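Local coordinates for protein RNA-dependent RNA polymerase (Farallon virus, PDB 6DX5) that probably copies viral RNA as a whole protein and, through the OTU-like cysteine protease domain present here, is expected to remove ubiquitin from its targets, at residues Phe38-Ala43 with Thr49-Asp54; Glu120-Trp123 with Asp127-Glu130; Ile142-Thr147 with Val151-Lys156; Glu2-Gln7 with Ser16-Ala21; Tyr80-Glu85 with Thr106-Asp111. All coordinates share one frame; numbering follows the deposited sequence.

Contact 1. Residues Phe38-Ala43 with Thr49-Asp54; sequences FFRAFA and TEEMWD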
# COMPACT_ATOMS: atom_id res chain seq x y z
N PHE A 38 9.05 10.91 9.45
CA PHE A 38 8.35 11.36 8.24
C PHE A 38 8.03 12.85 8.32
O PHE A 38 8.31 13.61 7.39
CB PHE A 38 7.04 10.60 7.98
CG PHE A 38 6.27 11.20 6.80
CD1 PHE A 38 5.20 12.07 7.00
CD2 PHE A 38 6.71 10.99 5.50
CE1 PHE A 38 4.56 12.67 5.91
CE2 PHE A 38 6.06 11.59 4.41
CZ PHE A 38 5.01 12.44 4.63
N PHE A 39 7.45 13.29 9.44
CA PHE A 39 7.15 14.72 9.57
C PHE A 39 8.43 15.54 9.48
O PHE A 39 8.43 16.62 8.87
CB PHE A 39 6.40 14.99 10.89
CG PHE A 39 5.10 14.23 11.01
CD1 PHE A 39 4.15 14.29 9.98
CD2 PHE A 39 4.83 13.43 12.13
CE1 PHE A 39 2.92 13.58 10.07
CE2 PHE A 39 3.62 12.71 12.23
CZ PHE A 39 2.65 12.80 11.19
N ARG A 40 9.54 15.03 10.07
CA ARG A 40 10.82 15.76 10.06
C ARG A 40 11.40 15.84 8.65
O ARG A 40 11.96 16.88 8.24
CB ARG A 40 11.84 15.08 10.97
CG ARG A 40 11.51 15.21 12.45
CD ARG A 40 12.50 14.38 13.33
NE ARG A 40 12.27 14.72 14.72
CZ ARG A 40 12.84 15.76 15.30
NH1 ARG A 40 13.72 16.51 14.61
NH2 ARG A 40 12.56 16.06 16.56
N ALA A 41 11.33 14.73 7.91
CA ALA A 41 11.79 14.74 6.53
C ALA A 41 10.99 15.75 5.71
O ALA A 41 11.56 16.62 5.04
CB ALA A 41 11.67 13.33 5.93
N PHE A 42 9.67 15.73 5.83
CA PHE A 42 8.91 16.68 5.03
C PHE A 42 9.17 18.10 5.54
O PHE A 42 9.42 19.01 4.74
CB PHE A 42 7.40 16.33 5.02
CG PHE A 42 6.60 17.20 4.11
CD1 PHE A 42 6.59 16.97 2.74
CD2 PHE A 42 5.92 18.29 4.61
CE1 PHE A 42 5.86 17.81 1.89
CE2 PHE A 42 5.20 19.16 3.76
CZ PHE A 42 5.17 18.91 2.40
N ALA A 43 9.21 18.31 6.85
CA ALA A 43 9.48 19.66 7.32
C ALA A 43 10.85 20.16 6.82
O ALA A 43 11.03 21.34 6.49
CB ALA A 43 9.39 19.69 8.86
N THR A 49 13.62 23.20 7.84
CA THR A 49 14.09 22.76 9.15
C THR A 49 13.26 21.59 9.63
O THR A 49 12.03 21.61 9.53
CB THR A 49 14.04 23.90 10.18
OG1 THR A 49 14.43 23.35 11.44
CG2 THR A 49 12.62 24.53 10.31
N GLU A 50 13.92 20.58 10.20
CA GLU A 50 13.15 19.48 10.75
C GLU A 50 12.46 19.85 12.07
O GLU A 50 11.58 19.11 12.55
CB GLU A 50 14.09 18.24 10.82
CG GLU A 50 14.96 18.07 11.95
CD GLU A 50 15.84 16.75 11.92
OE1 GLU A 50 16.97 16.69 11.32
OE2 GLU A 50 15.41 15.78 12.59
N GLU A 51 12.75 21.04 12.61
CA GLU A 51 12.06 21.41 13.84
C GLU A 51 10.63 21.92 13.62
O GLU A 51 9.86 21.99 14.57
CB GLU A 51 12.91 22.40 14.63
CG GLU A 51 14.33 21.75 15.09
CD GLU A 51 14.27 20.27 15.73
OE1 GLU A 51 15.03 19.33 15.28
OE2 GLU A 51 13.50 20.04 16.70
N MET A 52 10.21 22.16 12.38
CA MET A 52 8.80 22.39 12.11
C MET A 52 8.03 21.11 11.85
O MET A 52 6.94 21.15 11.27
CB MET A 52 8.66 23.40 10.98
CG MET A 52 8.81 24.86 11.54
SD MET A 52 8.51 26.01 10.18
CE MET A 52 6.68 25.92 10.14
N TRP A 53 8.57 19.96 12.29
CA TRP A 53 7.82 18.72 12.11
C TRP A 53 6.43 18.78 12.77
O TRP A 53 5.50 18.08 12.34
CB TRP A 53 8.59 17.51 12.69
CG TRP A 53 8.74 17.54 14.18
CD1 TRP A 53 9.83 18.04 14.89
CD2 TRP A 53 7.79 17.09 15.18
NE1 TRP A 53 9.60 17.92 16.23
CE2 TRP A 53 8.36 17.36 16.44
CE3 TRP A 53 6.53 16.48 15.13
CZ2 TRP A 53 7.71 17.05 17.65
CZ3 TRP A 53 5.87 16.21 16.34
CH2 TRP A 53 6.47 16.48 17.57
N ASP A 54 6.30 19.53 13.86
CA ASP A 54 5.06 19.58 14.63
C ASP A 54 4.00 20.38 13.89
O ASP A 54 2.80 20.03 13.96
CB ASP A 54 5.30 20.18 16.04
CG ASP A 54 6.11 21.52 16.02
OD1 ASP A 54 6.64 21.94 14.95
OD2 ASP A 54 6.24 22.17 17.09

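Contact 2. Residues Glu120-Trp123 with Asp127-Glu130; sequences EGYW and DEAE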
# COMPACT_ATOMS: atom_id res chain seq x y z
N GLU A 120 1.97 11.35 21.26
CA GLU A 120 3.36 11.73 20.95
C GLU A 120 4.14 10.57 20.35
O GLU A 120 5.10 10.80 19.60
CB GLU A 120 4.10 12.24 22.19
CG GLU A 120 3.42 13.34 22.98
CD GLU A 120 2.50 12.77 24.06
OE1 GLU A 120 1.85 11.72 23.81
OE2 GLU A 120 2.40 13.37 25.17
N GLY A 121 3.78 9.32 20.68
CA GLY A 121 4.47 8.16 20.15
C GLY A 121 4.04 7.69 18.77
O GLY A 121 4.50 6.65 18.30
N TYR A 122 3.19 8.45 18.09
CA TYR A 122 2.66 8.02 16.81
C TYR A 122 3.70 8.11 15.70
O TYR A 122 4.44 9.08 15.60
CB TYR A 122 1.45 8.90 16.44
CG TYR A 122 0.81 8.59 15.10
CD1 TYR A 122 0.89 9.50 14.04
CD2 TYR A 122 0.07 7.43 14.92
CE1 TYR A 122 0.26 9.26 12.85
CE2 TYR A 122 -0.56 7.18 13.72
CZ TYR A 122 -0.48 8.10 12.70
OH TYR A 122 -1.12 7.84 11.51
N TRP A 123 3.73 7.10 14.85
CA TRP A 123 4.65 7.03 13.73
C TRP A 123 3.97 7.54 12.47
O TRP A 123 3.22 6.81 11.81
CB TRP A 123 5.11 5.59 13.54
CG TRP A 123 6.25 5.24 14.41
CD1 TRP A 123 6.19 4.90 15.73
CD2 TRP A 123 7.62 5.15 14.03
NE1 TRP A 123 7.44 4.61 16.21
CE2 TRP A 123 8.35 4.75 15.20
CE3 TRP A 123 8.32 5.36 12.84
CZ2 TRP A 123 9.74 4.60 15.21
CZ3 TRP A 123 9.69 5.18 12.84
CH2 TRP A 123 10.39 4.79 14.02
N ASP A 127 -0.04 7.51 5.29
CA ASP A 127 -1.39 8.06 5.50
C ASP A 127 -1.32 9.56 5.59
O ASP A 127 -2.18 10.27 5.06
CB ASP A 127 -2.03 7.51 6.77
CG ASP A 127 -2.49 6.05 6.64
OD1 ASP A 127 -2.39 5.39 5.56
OD2 ASP A 127 -2.97 5.56 7.69
N GLU A 128 -0.27 10.08 6.20
CA GLU A 128 -0.14 11.53 6.32
C GLU A 128 0.51 12.16 5.08
O GLU A 128 0.19 13.32 4.77
CB GLU A 128 0.63 11.88 7.60
CG GLU A 128 -0.18 11.59 8.90
CD GLU A 128 -0.18 10.11 9.27
OE1 GLU A 128 -1.19 9.68 9.91
OE2 GLU A 128 0.83 9.40 8.95
N ALA A 129 1.39 11.44 4.34
CA ALA A 129 1.82 11.95 3.03
C ALA A 129 0.61 12.30 2.16
O ALA A 129 0.59 13.34 1.49
CB ALA A 129 2.70 10.92 2.30
N GLU A 130 -0.39 11.44 2.13
CA GLU A 130 -1.56 11.73 1.33
C GLU A 130 -2.24 13.02 1.80
O GLU A 130 -2.72 13.82 0.99
CB GLU A 130 -2.51 10.54 1.42
CG GLU A 130 -3.85 10.79 0.85
CD GLU A 130 -4.74 9.54 0.82
OE1 GLU A 130 -4.59 8.62 1.68
OE2 GLU A 130 -5.59 9.47 -0.15
O HOH W 1 1.22 6.70 9.35

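Contact 3. Residues Ile142-Thr147 with Val151-Lys156; sequences IWNVNT and VLDVQK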
# COMPACT_ATOMS: atom_id res chain seq x y z
N ILE A 142 7.62 9.07 -2.41
CA ILE A 142 8.20 8.18 -1.39
C ILE A 142 8.99 7.12 -2.13
O ILE A 142 8.43 6.31 -2.87
CB ILE A 142 7.14 7.51 -0.51
CG1 ILE A 142 6.11 8.52 0.04
CG2 ILE A 142 7.85 6.74 0.62
CD1 ILE A 142 6.64 9.33 1.13
N TRP A 143 10.30 7.10 -1.93
CA TRP A 143 11.16 6.10 -2.57
C TRP A 143 11.48 5.04 -1.53
O TRP A 143 12.14 5.33 -0.53
CB TRP A 143 12.46 6.74 -3.10
CG TRP A 143 12.31 7.86 -4.07
CD1 TRP A 143 12.07 9.17 -3.78
CD2 TRP A 143 12.33 7.76 -5.51
NE1 TRP A 143 11.97 9.90 -4.93
CE2 TRP A 143 12.12 9.06 -6.01
CE3 TRP A 143 12.53 6.70 -6.41
CZ2 TRP A 143 12.08 9.34 -7.39
CZ3 TRP A 143 12.51 6.99 -7.79
CH2 TRP A 143 12.25 8.29 -8.26
N ASN A 144 11.03 3.82 -1.76
CA ASN A 144 11.33 2.73 -0.85
C ASN A 144 12.62 2.08 -1.32
O ASN A 144 12.69 1.56 -2.45
CB ASN A 144 10.18 1.72 -0.82
CG ASN A 144 8.85 2.37 -0.47
OD1 ASN A 144 7.98 2.54 -1.34
ND2 ASN A 144 8.72 2.80 0.76
N VAL A 145 13.62 2.03 -0.46
CA VAL A 145 14.91 1.52 -0.88
C VAL A 145 15.36 0.39 0.03
O VAL A 145 14.87 0.22 1.16
CB VAL A 145 15.95 2.64 -0.88
CG1 VAL A 145 15.50 3.75 -1.79
CG2 VAL A 145 16.17 3.09 0.58
N ASN A 146 16.31 -0.40 -0.47
CA ASN A 146 16.88 -1.42 0.40
C ASN A 146 18.05 -0.76 1.11
O ASN A 146 18.23 0.46 1.06
CB ASN A 146 17.26 -2.67 -0.39
CG ASN A 146 18.19 -2.37 -1.49
OD1 ASN A 146 18.63 -1.24 -1.61
ND2 ASN A 146 18.49 -3.36 -2.32
N THR A 147 18.86 -1.55 1.80
CA THR A 147 19.81 -0.94 2.71
C THR A 147 21.03 -0.35 1.99
O THR A 147 21.73 0.46 2.59
CB THR A 147 20.24 -1.96 3.77
OG1 THR A 147 20.76 -3.12 3.10
CG2 THR A 147 18.98 -2.38 4.61
N VAL A 151 16.47 1.33 -5.34
CA VAL A 151 15.03 1.50 -5.22
C VAL A 151 14.32 0.16 -5.35
O VAL A 151 14.61 -0.63 -6.26
CB VAL A 151 14.52 2.49 -6.29
CG1 VAL A 151 12.99 2.62 -6.20
CG2 VAL A 151 15.14 3.83 -6.09
N LEU A 152 13.38 -0.10 -4.44
CA LEU A 152 12.50 -1.27 -4.60
C LEU A 152 11.23 -0.88 -5.35
O LEU A 152 10.83 -1.56 -6.28
CB LEU A 152 12.14 -1.87 -3.23
CG LEU A 152 13.24 -2.37 -2.30
CD1 LEU A 152 12.83 -2.32 -0.81
CD2 LEU A 152 13.52 -3.77 -2.69
N ASP A 153 10.57 0.20 -4.93
CA ASP A 153 9.48 0.78 -5.70
C ASP A 153 9.25 2.18 -5.16
O ASP A 153 9.92 2.62 -4.22
CB ASP A 153 8.20 -0.08 -5.65
CG ASP A 153 7.84 -0.51 -4.24
OD1 ASP A 153 7.79 -1.74 -3.96
OD2 ASP A 153 7.62 0.41 -3.41
N VAL A 154 8.32 2.91 -5.79
CA VAL A 154 8.15 4.32 -5.47
C VAL A 154 6.70 4.69 -5.70
O VAL A 154 6.08 4.21 -6.65
CB VAL A 154 9.13 5.19 -6.30
CG1 VAL A 154 8.98 4.88 -7.74
CG2 VAL A 154 8.91 6.66 -6.03
N GLN A 155 6.13 5.49 -4.78
CA GLN A 155 4.80 6.07 -4.86
C GLN A 155 4.92 7.59 -4.86
O GLN A 155 5.89 8.17 -4.32
CB GLN A 155 3.91 5.68 -3.68
CG GLN A 155 3.78 4.24 -3.42
CD GLN A 155 4.66 3.78 -2.25
OE1 GLN A 155 4.48 4.22 -1.07
NE2 GLN A 155 5.62 2.91 -2.57
N LYS A 156 3.90 8.22 -5.41
CA LYS A 156 3.84 9.66 -5.59
C LYS A 156 2.41 10.11 -5.28
O LYS A 156 1.46 9.62 -5.89
CB LYS A 156 4.24 9.99 -7.03
CG LYS A 156 4.16 11.43 -7.55
CD LYS A 156 4.89 11.43 -8.90
CE LYS A 156 4.03 11.79 -10.12
NZ LYS A 156 3.04 12.86 -9.88
O HOH W 2 6.12 3.34 1.55

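Contact 4. Residues Glu2-Gln7 with Ser16-Ala21; sequences EDINWQ and SMVKIA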
# COMPACT_ATOMS: atom_id res chain seq x y z
N GLU A 2 15.28 9.51 -16.97
CA GLU A 2 14.66 10.78 -16.59
C GLU A 2 13.12 10.72 -16.57
O GLU A 2 12.50 11.10 -15.57
CB GLU A 2 15.11 11.89 -17.55
CG GLU A 2 14.33 13.22 -17.43
CD GLU A 2 13.32 13.44 -18.57
OE1 GLU A 2 13.72 13.39 -19.76
OE2 GLU A 2 12.12 13.66 -18.27
N ASP A 3 12.51 10.27 -17.68
CA ASP A 3 11.06 10.24 -17.83
C ASP A 3 10.50 8.93 -17.28
O ASP A 3 10.79 7.85 -17.80
CB ASP A 3 10.65 10.41 -19.30
CG ASP A 3 10.23 11.84 -19.65
OD1 ASP A 3 10.46 12.76 -18.83
OD2 ASP A 3 9.65 12.03 -20.75
N ILE A 4 9.70 9.05 -16.23
CA ILE A 4 9.11 7.93 -15.52
C ILE A 4 7.64 7.83 -15.89
O ILE A 4 6.94 8.85 -15.97
CB ILE A 4 9.26 8.11 -13.99
CG1 ILE A 4 10.74 8.31 -13.62
CG2 ILE A 4 8.55 7.01 -13.22
CD1 ILE A 4 10.92 9.15 -12.37
N ASN A 5 7.14 6.61 -16.11
CA ASN A 5 5.73 6.43 -16.41
C ASN A 5 5.02 6.00 -15.13
O ASN A 5 5.29 4.95 -14.55
CB ASN A 5 5.52 5.47 -17.58
CG ASN A 5 5.33 4.04 -17.16
OD1 ASN A 5 4.20 3.58 -16.95
ND2 ASN A 5 6.43 3.31 -17.02
N TRP A 6 4.13 6.86 -14.68
CA TRP A 6 3.40 6.70 -13.44
C TRP A 6 2.07 6.02 -13.73
O TRP A 6 1.38 6.39 -14.69
CB TRP A 6 3.18 8.08 -12.81
CG TRP A 6 4.45 8.72 -12.35
CD1 TRP A 6 5.15 9.75 -12.96
CD2 TRP A 6 5.19 8.37 -11.18
NE1 TRP A 6 6.28 10.05 -12.23
CE2 TRP A 6 6.33 9.23 -11.13
CE3 TRP A 6 4.98 7.43 -10.16
CZ2 TRP A 6 7.28 9.16 -10.10
CZ3 TRP A 6 5.94 7.34 -9.15
CH2 TRP A 6 7.08 8.20 -9.14
N GLN A 7 1.72 5.01 -12.93
CA GLN A 7 0.45 4.32 -13.03
C GLN A 7 -0.46 4.80 -11.91
O GLN A 7 -0.04 4.83 -10.75
CB GLN A 7 0.62 2.80 -12.93
CG GLN A 7 1.48 2.20 -14.04
CD GLN A 7 0.84 2.33 -15.42
OE1 GLN A 7 -0.19 1.69 -15.72
NE2 GLN A 7 1.44 3.17 -16.27
N SER A 16 5.23 3.50 -9.69
CA SER A 16 6.11 3.26 -10.80
C SER A 16 7.12 2.19 -10.41
O SER A 16 7.52 2.07 -9.24
CB SER A 16 6.81 4.55 -11.23
OG SER A 16 7.47 4.35 -12.47
N MET A 17 7.52 1.40 -11.40
CA MET A 17 8.55 0.39 -11.21
C MET A 17 9.88 0.82 -11.82
O MET A 17 10.72 -0.03 -12.13
CB MET A 17 8.08 -0.96 -11.76
CG MET A 17 7.00 -0.90 -12.83
SD MET A 17 6.26 -2.55 -13.14
CE MET A 17 5.11 -2.68 -11.77
N VAL A 18 10.07 2.12 -12.00
CA VAL A 18 11.36 2.64 -12.39
C VAL A 18 12.39 2.28 -11.32
O VAL A 18 12.13 2.41 -10.11
CB VAL A 18 11.28 4.17 -12.62
CG1 VAL A 18 10.91 4.96 -11.30
CG2 VAL A 18 12.57 4.68 -13.25
N LYS A 19 13.54 1.78 -11.75
CA LYS A 19 14.54 1.26 -10.83
C LYS A 19 15.82 2.06 -11.01
O LYS A 19 16.37 2.14 -12.11
CB LYS A 19 14.75 -0.24 -11.03
CG LYS A 19 13.46 -1.02 -10.66
CD LYS A 19 13.70 -2.28 -9.82
CE LYS A 19 14.47 -3.32 -10.63
NZ LYS A 19 14.80 -4.55 -9.87
N ILE A 20 16.26 2.67 -9.92
CA ILE A 20 17.34 3.63 -9.92
C ILE A 20 18.21 3.34 -8.69
O ILE A 20 17.83 2.58 -7.79
CB ILE A 20 16.77 5.06 -9.91
CG1 ILE A 20 16.10 5.37 -11.24
CG2 ILE A 20 17.81 6.06 -9.78
CD1 ILE A 20 15.34 6.70 -11.19
N ALA A 21 19.42 3.90 -8.70
CA ALA A 21 20.20 4.14 -7.51
C ALA A 21 19.95 5.58 -7.05
O ALA A 21 20.29 6.52 -7.78
CB ALA A 21 21.68 3.91 -7.81

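Contact 5. Residues Tyr80-Glu85 with Thr106-Asp111; sequences YRAENE and TRRGLD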
# COMPACT_ATOMS: atom_id res chain seq x y z
N TYR A 80 -13.34 1.24 9.03
CA TYR A 80 -13.68 -0.16 9.24
C TYR A 80 -13.63 -0.51 10.72
O TYR A 80 -14.51 -1.23 11.21
CB TYR A 80 -12.78 -1.08 8.42
CG TYR A 80 -13.31 -2.49 8.51
CD1 TYR A 80 -14.51 -2.83 7.91
CD2 TYR A 80 -12.65 -3.47 9.24
CE1 TYR A 80 -15.04 -4.12 8.01
CE2 TYR A 80 -13.16 -4.76 9.34
CZ TYR A 80 -14.35 -5.08 8.73
OH TYR A 80 -14.87 -6.37 8.84
N ARG A 81 -12.65 0.03 11.46
CA ARG A 81 -12.58 -0.30 12.88
C ARG A 81 -13.74 0.31 13.65
O ARG A 81 -14.23 -0.31 14.61
CB ARG A 81 -11.28 0.17 13.49
CG ARG A 81 -10.11 -0.41 12.79
CD ARG A 81 -8.94 -0.27 13.65
NE ARG A 81 -7.79 -0.70 12.91
CZ ARG A 81 -6.56 -0.54 13.35
NH1 ARG A 81 -6.37 0.05 14.51
NH2 ARG A 81 -5.53 -0.98 12.62
N ALA A 82 -14.16 1.52 13.29
CA ALA A 82 -15.33 2.12 13.90
C ALA A 82 -16.57 1.25 13.70
O ALA A 82 -17.31 0.99 14.65
CB ALA A 82 -15.57 3.51 13.34
N GLU A 83 -16.80 0.78 12.47
CA GLU A 83 -18.03 0.04 12.21
C GLU A 83 -18.05 -1.34 12.86
O GLU A 83 -19.12 -1.91 13.02
CB GLU A 83 -18.28 -0.09 10.70
CG GLU A 83 -17.79 -1.36 10.08
CD GLU A 83 -18.50 -1.65 8.77
OE1 GLU A 83 -18.65 -2.85 8.41
OE2 GLU A 83 -18.93 -0.67 8.13
N ASN A 84 -16.89 -1.88 13.26
CA ASN A 84 -16.87 -3.10 14.07
C ASN A 84 -16.89 -2.82 15.56
O ASN A 84 -17.30 -3.69 16.32
CB ASN A 84 -15.65 -3.95 13.72
CG ASN A 84 -15.87 -4.76 12.48
OD1 ASN A 84 -15.55 -5.94 12.44
ND2 ASN A 84 -16.46 -4.13 11.47
N GLU A 85 -16.49 -1.63 15.98
CA GLU A 85 -16.75 -1.21 17.36
C GLU A 85 -18.26 -1.09 17.61
O GLU A 85 -18.76 -1.48 18.67
CB GLU A 85 -16.05 0.11 17.63
CG GLU A 85 -15.44 0.25 19.00
CD GLU A 85 -14.63 1.54 19.12
OE1 GLU A 85 -15.19 2.63 18.85
OE2 GLU A 85 -13.42 1.46 19.45
N THR A 106 -18.35 6.97 9.93
CA THR A 106 -17.19 7.74 9.52
C THR A 106 -16.82 8.80 10.55
O THR A 106 -15.64 9.08 10.73
CB THR A 106 -17.43 8.37 8.14
OG1 THR A 106 -18.49 9.32 8.23
CG2 THR A 106 -17.80 7.29 7.15
N ARG A 107 -17.78 9.35 11.29
CA ARG A 107 -17.42 10.24 12.39
C ARG A 107 -16.63 9.49 13.47
O ARG A 107 -15.63 10.00 13.99
CB ARG A 107 -18.67 10.86 12.99
CG ARG A 107 -18.36 12.05 13.81
CD ARG A 107 -19.61 12.82 14.02
NE ARG A 107 -20.40 12.86 12.78
CZ ARG A 107 -21.72 12.77 12.75
NH1 ARG A 107 -22.39 12.61 13.89
NH2 ARG A 107 -22.36 12.80 11.58
N ARG A 108 -17.09 8.30 13.83
CA ARG A 108 -16.31 7.48 14.75
C ARG A 108 -14.94 7.14 14.19
O ARG A 108 -13.96 7.08 14.94
CB ARG A 108 -17.08 6.19 15.08
CG ARG A 108 -16.46 5.45 16.22
CD ARG A 108 -16.84 6.21 17.43
NE ARG A 108 -16.98 5.31 18.57
CZ ARG A 108 -18.00 4.47 18.77
NH1 ARG A 108 -19.01 4.41 17.89
NH2 ARG A 108 -18.00 3.69 19.86
N GLY A 109 -14.85 6.88 12.87
CA GLY A 109 -13.57 6.48 12.28
C GLY A 109 -12.54 7.58 12.42
O GLY A 109 -11.39 7.35 12.81
N LEU A 110 -12.95 8.81 12.14
CA LEU A 110 -12.04 9.94 12.30
C LEU A 110 -11.60 10.09 13.75
O LEU A 110 -10.41 10.31 14.01
CB LEU A 110 -12.71 11.21 11.79
CG LEU A 110 -11.98 12.48 12.21
CD1 LEU A 110 -10.65 12.55 11.48
CD2 LEU A 110 -12.89 13.72 11.91
N ASP A 111 -12.53 9.96 14.70
CA ASP A 111 -12.15 10.06 16.11
C ASP A 111 -11.15 8.96 16.53
O ASP A 111 -10.23 9.23 17.31
CB ASP A 111 -13.38 10.04 17.03
CG ASP A 111 -14.34 11.23 16.78
OD1 ASP A 111 -15.56 11.03 16.94
OD2 ASP A 111 -13.89 12.36 16.43

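Contact 1. Residues Phe38-Ala43 with Thr49-Asp54
R40 NH1 is gripped by two carboxylates in a three-residue salt-bridge network. E50 OE2 stands 2.7 Å from R40 NH1, on the anti side of its carboxylate, with an N-H...O angle of 140°. The second bond, R40 NH1 to E51 OE1, is longer at 3.2 Å but straighter (160°), and here NH1 approaches from above the E51 carboxylate plane. E50 OE2 also accepts from the backbone N of K32, so a loop shares the charged oxygen. R40 stretches from CG to NE alongside W53, and its guanidinium covers the indole: W53 CD1 lies 3.7 Å above the guanidinium plane, with the two planes 32° apart. Thus the arginine uses its edge for charge and a face for the ring. Behind it, F39 CB meets W53 CB at 3.8 Å, and A43 CB comes to 3.5 Å from W53 N, at the start of the second helix. T49 OG1 closes an ST turn by accepting from E51 N. The contact joins the first turns of helix 37-47 to the turn that opens helix 53-66, while F38, on another side of the first helix, packs against helix 126-136 and strand 166-171.

Contact 2. Residues Glu120-Trp123 with Asp127-Glu130
Y122 brings the edge of its ring to the carboxylate of E128, whose CD lies near the ring plane while the carboxylate itself stands almost perpendicular to it, at 88°. The two side chains approach from opposite directions. Y122 OH donates to E128 OE1, and the modelled separation of 2.4 Å between Y122 OH and E128 OE1 is so short that its exact value is doubtful. The ring carbon Y122 CE1 also sits 3.3 Å from E128 OE1. With CG of Y122 anti to the backbone N (chi1 179°), the phenol reaches out of the loop 120-123 toward helix 126-136, and E128, bent at chi2 (78°), turns its carboxylate to meet it. A water then joins the second oxygen to the loop backbone: it donates to E128 OE2 at 2.8 Å and to W123 O at 3.2 Å. Within the surrounding fold E128 has further partners, since Y113 OH bonds to OE1 and the backbone N of G125 to OE2. A dithiothreitol molecule, probably from the crystallisation liquor, hydrogen-bonds to both Y122 OH and D127 OD2, in a pocket completed by Y78 and W123. The chemistry is that of a buried carboxylate served on both oxygens: two phenols hold one, a backbone amide and a water the other. Such a set of donors would be expected to stabilise its negative charge, to fix its rotation, and so to tie the loop to the helix beside the pocket.

Contact 3. Residues Ile142-Thr147 with Val151-Lys156
I142 and Q155 form a hydrogen-bonded antiparallel pair, with I142 N to Q155 O at 2.7 Å and Q155 N to I142 O at 3.1 Å. At N144 the register slips by one residue: its N donates to D153 O (3.0 Å) while its O accepts from L152 N (2.7 Å), so that L152 and D153 both face it in a classic beta bulge. Among the polar side chains, Q155 NE2 donates to N144 OD1 at 2.7 Å, nearly along the C=O axis, with the two amide planes 16° apart; a water joins N144 ND2 to Q155 OE1. D153 directs OD1 to a salt bridge with R170 of the second subunit. On the apolar side, W143 and V154 share one face of the sheet. V154 CG2, anti to its own backbone N, lies over the six-membered ring of W143, a CH-pi contact 3.8 Å from the centroid and 18° off the normal. Beyond the bulge V151 CG2 also approaches the indole, 3.9 Å from W143 CE3. W143 NE1 bonds to N167. The hairpin lies inside the mixed sheet, strand 140-145 pairing onward with strand 166-171, and strand 151-157 with strand 13-16.

Contact 4. Residues Glu2-Gln7 with Ser16-Ala21
The CA atoms of these two irregular backbones come nearest at I4 with V18 (6.5 Å) and W6 with S16 (5.1 Å), at the open end of the hairpin formed by strands 7-10 and 13-16. S16 is the hub. Its OG donates to N5 O at 3.1 Å, coming from 50° above the carbonyl plane. The same OG weakly accepts from V18 N. Placing OG anti to the backbone N (chi1 -169°) turns it to that carbonyl and leaves CB to meet the indole. S16 CB makes a CH-pi contact over the six-membered ring of W6, 4.0 Å from its centroid and 30° off the normal. I4 CG2 lies over the same face, also offset toward the rim, 3.7 Å above the plane, and reaches V18 CG1 at 3.7 Å as well. The isoleucine and valine side chains cross at about a right angle. On the other face of W6 comes K156, in a cation-pi contact, so the indole is sandwiched between I4 and S16 on one face and K156 of strand 151-157 on the other; V154 of that strand also touches it. One hydroxyl bond and a set of methyl and ring contacts thus hold residues 4-6 against 16-18; the interaction is chiefly apolar, with the serine hydroxyl giving the N5 carbonyl a hydrogen bond where the two segments form no regular strand pairing with each other.

Contact 5. Residues Tyr80-Glu85 with Thr106-Asp111
R108 and A82 meet where helices 72-86 and 103-117 cross, their local axes 7.8 Å apart at closest and inclined at 115°. The methyl of A82 points to the second helix and rests on its backbone: A82 CB lies 3.5 Å from G109 N and equally 3.5 Å from R108 CB. The nearest CA atoms, of A82 and G109, are 5.0 Å apart; with an alanine on one helix and a glycine on the other, the backbones come together closely. L112, a turn further on, also touches A82 and E85. R108 leaves its helix with CG anti to the backbone N (chi1 -168°), then bends at chi2 and chi3, which swings the guanidinium round to E85, whose own chain is extended beyond CG. The two side chains cross at about a right angle. E85 OE1 comes over one face of the guanidinium, 3.2 Å from R108 NH2 and 3.2 Å from R108 NE. Carboxylate and guanidinium planes are 47° apart, and no N-H points at the oxygen. Elsewhere on the first helix, Y80, R81 and N84 pack on L8 of the second subunit. The chemistry divides by depth: close small-residue packing lies at the buried centre, while toward the solvent the pair is held by attraction of charge alone, a salt bridge without the directional constraint of hydrogen bonding.

Overall arrangement
Taken together, the five contacts show how chemistry follows position in an OTU-like domain. Contact 3 is buried within the mixed sheet and relies on backbone pairing; contact 4, at the surface, packs the N-terminal loop beside that sheet, and the two touch through S16 with V154 and I20 with V151. Contacts 1 and 2, partly buried, also meet: F38 and F39 pack on A129 and E128, and F38 reaches I142 of contact 3. In both, carboxylates carry the polar work. Contact 5 stands apart, its centre about 31 Å from that of contact 3 and on the opposite side of the chain's centre, and its ion pair lacks hydrogen bonds.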